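Local coordinates for plasmodesmata-located protein 5 (Arabidopsis thaliana, PDB 6GRE) that modulates cell-to-cell trafficking as a negative regulator of plasmodesmata permeability, acting through callose deposition during salicylic acid-triggered immune responses in plants, at residues 97-101 with 102-106; 65-68 with 69-72. All coordinates share one frame; numbering follows the deposited sequence. Where two conformers were deposited one is given.

Contact 1: residues 97-101 with 102-106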
loop_
_atom_site.group_PDB
_atom_site.type_symbol
_atom_site.label_atom_id
_atom_site.label_comp_id
_atom_site.label_asym_id
_atom_site.label_seq_id
_atom_site.Cartn_x
_atom_site.Cartn_y
_atom_site.Cartn_z
ATOM N N PHE A 97 -1.468 0.228 9.866
ATOM C CA PHE A 97 -1.310 0.200 8.417
ATOM C C PHE A 97 -1.798 1.550 7.894
ATOM O O PHE A 97 -2.996 1.806 8.020
ATOM C CB PHE A 97 -2.093 -1.008 7.871
ATOM C CG PHE A 97 -1.988 -1.294 6.388
ATOM C CD1 PHE A 97 -1.081 -0.626 5.580
ATOM C CD2 PHE A 97 -2.763 -2.286 5.805
ATOM C CE1 PHE A 97 -0.992 -0.877 4.219
ATOM C CE2 PHE A 97 -2.674 -2.534 4.441
ATOM C CZ PHE A 97 -1.770 -1.858 3.662
ATOM N N LEU A 98 -0.903 2.354 7.330
ATOM C CA LEU A 98 -1.277 3.633 6.783
ATOM C C LEU A 98 -0.899 3.664 5.305
ATOM O O LEU A 98 0.254 3.453 4.954
ATOM C CB LEU A 98 -0.580 4.745 7.566
ATOM C CG LEU A 98 -1.036 6.160 7.259
ATOM C CD1 LEU A 98 -2.443 6.400 7.760
ATOM C CD2 LEU A 98 -0.095 7.156 7.897
ATOM N N GLN A 99 -1.913 3.893 4.456
ATOM C CA GLN A 99 -1.746 3.986 3.037
ATOM C C GLN A 99 -1.950 5.437 2.629
ATOM O O GLN A 99 -2.973 6.020 2.945
ATOM C CB GLN A 99 -2.774 3.137 2.296
ATOM C CG GLN A 99 -2.631 3.187 0.784
ATOM C CD GLN A 99 -1.467 2.381 0.277
ATOM O OE1 GLN A 99 -1.422 1.180 0.487
ATOM N NE2 GLN A 99 -0.527 3.039 -0.383
ATOM N N MET A 100 -0.949 5.976 1.957
ATOM C CA MET A 100 -0.987 7.274 1.283
ATOM C C MET A 100 -0.946 7.035 -0.226
ATOM O O MET A 100 -0.733 5.924 -0.682
ATOM C CB MET A 100 0.217 8.113 1.705
ATOM C CG MET A 100 0.062 8.553 3.132
ATOM S SD MET A 100 1.518 9.332 3.836
ATOM C CE MET A 100 1.610 10.834 2.868
ATOM N N GLU A 101 -1.150 8.092 -1.000
ATOM C CA GLU A 101 -1.114 7.973 -2.428
ATOM C C GLU A 101 0.224 7.369 -2.883
ATOM O O GLU A 101 0.234 6.461 -3.716
ATOM C CB GLU A 101 -1.344 9.347 -3.050
ATOM C CG GLU A 101 -1.499 9.318 -4.554
ATOM C CD GLU A 101 -2.800 8.770 -5.122
ATOM O OE1 GLU A 101 -3.708 8.375 -4.342
ATOM O OE2 GLU A 101 -2.916 8.770 -6.363
ATOM N N ASN A 102 1.336 7.841 -2.315
ATOM C CA ASN A 102 2.649 7.519 -2.862
ATOM C C ASN A 102 3.452 6.549 -1.977
ATOM O O ASN A 102 4.552 6.177 -2.345
ATOM C CB ASN A 102 3.458 8.789 -3.073
ATOM C CG ASN A 102 2.934 9.584 -4.251
ATOM O OD1 ASN A 102 2.166 9.061 -5.051
ATOM N ND2 ASN A 102 3.353 10.832 -4.342
ATOM N N CYS A 103 2.897 6.099 -0.863
ATOM C CA CYS A 103 3.639 5.164 0.008
ATOM C C CYS A 103 2.693 4.538 1.021
ATOM O O CYS A 103 1.584 5.013 1.235
ATOM C CB CYS A 103 4.810 5.815 0.748
ATOM S SG CYS A 103 4.325 7.071 1.951
ATOM N N LEU A 104 3.165 3.446 1.648
ATOM C CA LEU A 104 2.498 2.870 2.808
ATOM C C LEU A 104 3.542 2.564 3.886
ATOM O O LEU A 104 4.714 2.361 3.550
ATOM C CB LEU A 104 1.726 1.601 2.417
ATOM C CG LEU A 104 2.560 0.425 1.905
ATOM C CD1 LEU A 104 3.056 -0.486 3.047
ATOM C CD2 LEU A 104 1.777 -0.398 0.878
ATOM N N ILE A 105 3.076 2.495 5.132
ATOM C CA ILE A 105 3.817 1.883 6.214
ATOM C C ILE A 105 2.908 0.869 6.900
ATOM O O ILE A 105 1.684 1.030 6.927
ATOM C CB ILE A 105 4.367 2.939 7.190
ATOM C CG1 ILE A 105 3.264 3.769 7.833
ATOM C CG2 ILE A 105 5.421 3.784 6.514
ATOM C CD1 ILE A 105 3.741 4.635 8.990
ATOM N N ARG A 106 3.510 -0.201 7.427
ATOM C CA ARG A 106 2.733 -1.251 8.027
ATOM C C ARG A 106 3.579 -1.922 9.106
ATOM O O ARG A 106 4.742 -2.237 8.863
ATOM C CB ARG A 106 2.290 -2.258 6.961
ATOM C CG ARG A 106 1.288 -3.302 7.421
ATOM C CD ARG A 106 0.915 -4.153 6.215
ATOM N NE ARG A 106 -0.116 -5.134 6.514
ATOM C CZ ARG A 106 -0.928 -5.655 5.611
ATOM N NH1 ARG A 106 -0.701 -5.428 4.331
ATOM N NH2 ARG A 106 -1.966 -6.384 5.996
#

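Contact 2: residues 65-68 with 69-72. With NA (sodium ion), chain K.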
loop_
_atom_site.group_PDB
_atom_site.type_symbol
_atom_site.label_atom_id
_atom_site.label_comp_id
_atom_site.label_asym_id
_atom_site.label_seq_id
_atom_site.Cartn_x
_atom_site.Cartn_y
_atom_site.Cartn_z
ATOM N N GLN A 65 6.702 0.890 1.850
ATOM C CA GLN A 65 6.824 0.763 0.429
ATOM C C GLN A 65 6.351 2.036 -0.254
ATOM O O GLN A 65 5.251 2.499 -0.030
ATOM C CB GLN A 65 5.973 -0.373 -0.104
ATOM C CG GLN A 65 6.195 -0.600 -1.593
ATOM C CD GLN A 65 5.583 -1.908 -2.009
ATOM O OE1 GLN A 65 5.495 -2.234 -3.198
ATOM N NE2 GLN A 65 5.186 -2.688 -1.021
ATOM N N CYS A 66 7.248 2.577 -1.074
ATOM C CA CYS A 66 6.947 3.735 -1.915
ATOM C C CYS A 66 6.536 3.253 -3.306
ATOM O O CYS A 66 6.967 2.199 -3.753
ATOM C CB CYS A 66 8.167 4.641 -2.023
ATOM S SG CYS A 66 8.513 5.466 -0.444
ATOM N N ARG A 67 5.757 4.095 -3.987
ATOM C CA ARG A 67 5.454 3.910 -5.397
ATOM C C ARG A 67 6.772 3.620 -6.131
ATOM O O ARG A 67 7.809 4.241 -5.840
ATOM C CB ARG A 67 4.744 5.172 -5.897
ATOM C CG ARG A 67 3.455 4.961 -6.671
ATOM C CD ARG A 67 2.951 6.305 -7.169
ATOM N NE ARG A 67 3.929 6.911 -8.066
ATOM C CZ ARG A 67 4.015 8.203 -8.359
ATOM N NH1 ARG A 67 3.236 9.086 -7.756
ATOM N NH2 ARG A 67 4.904 8.600 -9.254
ATOM N N GLY A 68 6.736 2.700 -7.099
ATOM C CA GLY A 68 7.899 2.046 -7.696
ATOM C C GLY A 68 8.780 2.945 -8.557
ATOM O O GLY A 68 9.922 2.567 -8.873
ATOM N N ASP A 69 8.307 4.155 -8.853
ATOM C CA ASP A 69 9.059 5.092 -9.679
ATOM C C ASP A 69 9.453 6.346 -8.885
ATOM O O ASP A 69 9.964 7.306 -9.467
ATOM C CB ASP A 69 8.227 5.458 -10.907
ATOM C CG ASP A 69 6.855 6.026 -10.582
ATOM O OD1 ASP A 69 6.446 5.995 -9.396
ATOM O OD2 ASP A 69 6.171 6.464 -11.527
ATOM N N LEU A 70 9.213 6.367 -7.573
ATOM C CA LEU A 70 9.524 7.532 -6.748
ATOM C C LEU A 70 11.041 7.660 -6.565
ATOM O O LEU A 70 11.723 6.689 -6.281
ATOM C CB LEU A 70 8.888 7.372 -5.364
ATOM C CG LEU A 70 7.448 7.825 -5.148
ATOM C CD1 LEU A 70 7.268 8.163 -3.674
ATOM C CD2 LEU A 70 7.048 9.014 -6.016
ATOM N N ASP A 71 11.549 8.894 -6.653
ATOM C CA ASP A 71 12.945 9.191 -6.315
ATOM C C ASP A 71 13.103 9.175 -4.795
ATOM O O ASP A 71 12.113 9.303 -4.073
ATOM C CB ASP A 71 13.365 10.535 -6.915
ATOM C CG ASP A 71 12.450 11.662 -6.485
ATOM O OD1 ASP A 71 11.365 11.812 -7.097
ATOM O OD2 ASP A 71 12.790 12.332 -5.512
ATOM N N PRO A 72 14.336 9.033 -4.248
ATOM C CA PRO A 72 14.516 8.892 -2.801
ATOM C C PRO A 72 13.961 10.078 -1.996
ATOM O O PRO A 72 13.429 9.879 -0.907
ATOM C CB PRO A 72 16.036 8.748 -2.625
ATOM C CG PRO A 72 16.528 8.288 -3.980
ATOM C CD PRO A 72 15.609 8.960 -4.977
HETATM NA NA NA K . 4.210 6.070 -11.815
#

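Contact 1: residues 97-101 with 102-106
Arg106 lays its side chain along one face of the Phe97 ring, across a non-hydrogen-bonded pair of the antiparallel hairpin of strands 96-99 and 103-108. Its CB starts near Phe97 CD1, and CG lies beside Phe97 CG and CD1. CD passes over the ring centre in a CH-pi contact, 4.0 Å from the centroid. NE and CZ lie above CD2 and CE2, and NH1 ends 3.5 Å from Phe97 CE2. With its chain extended from CG to NE, Arg106 brings the guanidinium almost parallel to the ring (planes 17° apart), an off-centre cation-pi stack. Leu104 CB meets the ring edge, 4.1 Å from Phe97 CE1, on the same side of the sheet.

On the opposite side Leu98 CB packs on Ile105 CG1, while Leu98 N to Ile105 O (2.9 Å) and Ile105 N to Leu98 O pair the backbones. Met100 N binds Cys103 O at 2.8 Å. The Gln99 chain, bent at chi2 (75°), swings NE2 to Met100 O, 2.9 Å and nearly straight. Stacking uses the guanidinium face and points its N-H groups outward: NH2 bonds Ser203 OG of the second Gnk2-homologous domain, Phe112 adds another cation-pi contact, and Arg106 lines the 2-(2-ethoxyethoxy)ethanol pocket.

Contact 2: residues 65-68 with 69-72
A type I beta turn from Arg67 to Leu70 reverses the chain just past strand 60-66, closed by the bond from Leu70 N to Arg67 O (3.1 Å), whose donor stands well above the carbonyl plane. Across this turn Arg67 and Asp69 form a salt bridge. The arginine grips side-on, NE and NH2 both converging on Asp69 OD1 at 3.0 Å from each nitrogen. NE uses the syn lone pair of OD1, whereas NH2 meets the same oxygen from above the carboxylate plane. The two planes are 61° apart, so this is not the coplanar, two-oxygen form of the pair. A bend at chi3 (61°) turns NE and NH2 toward the Asp69 carboxylate. The remaining nitrogen, NH1, bonds Asn102 OD1 in the turn between strands 96-99 and 103-108.

OD1 takes both strong arginine bonds, while OD2, only weakly bonded to NH2, binds a sodium ion at 2.0 Å, short for sodium. Tyr154 OH, from the second Gnk2-homologous domain, binds the same ion. The sodium lies only 3.9 Å from Arg67 NE, so the carboxylate probably screens two neighbouring positive charges from each other.

Leu70 CD2 lies over the centre of one guanidinium face, 3.9 Å from Arg67 CZ, while CD1 reaches Cys66 CB at 4.0 Å.

The segment links strand 60-66 to helix 72-90: Asp71 is the N-cap, its OD2 bonding Ala74 N, and the Cys66-Cys75 disulfide ties the strand to the helix's first turn. Cys66, Cys75 and Cys78 have the C-X8-C-X2-C spacing that characterises DUF26 domains. Tyr206 and Arg208 of strand 205-211 touch Arg67.

The two contacts, with centres about 12 Å apart, meet where strands 60-66 and 103-108 run as neighbours in the first five-stranded antiparallel sheet. Leu104 N lies 2.8 Å from Gln65 O, a probable hydrogen bond, and Asn102 OD1 lies 2.9 Å from Arg67 NH1, another. The hairpin turn of contact 1 therefore holds the arginine nitrogen that contact 2 does not spend on Asp69, while Leu70 CD1 packs 3.6 Å from Asn102 O. Both contacts also reach toward the second domain: contact 1 contributes Arg106 to the 2-(2-ethoxyethoxy)ethanol pocket with Ser203, and contact 2 shares its sodium site with Tyr154. The nearest atom of the Asn102 side chain is about 8 Å from that sodium.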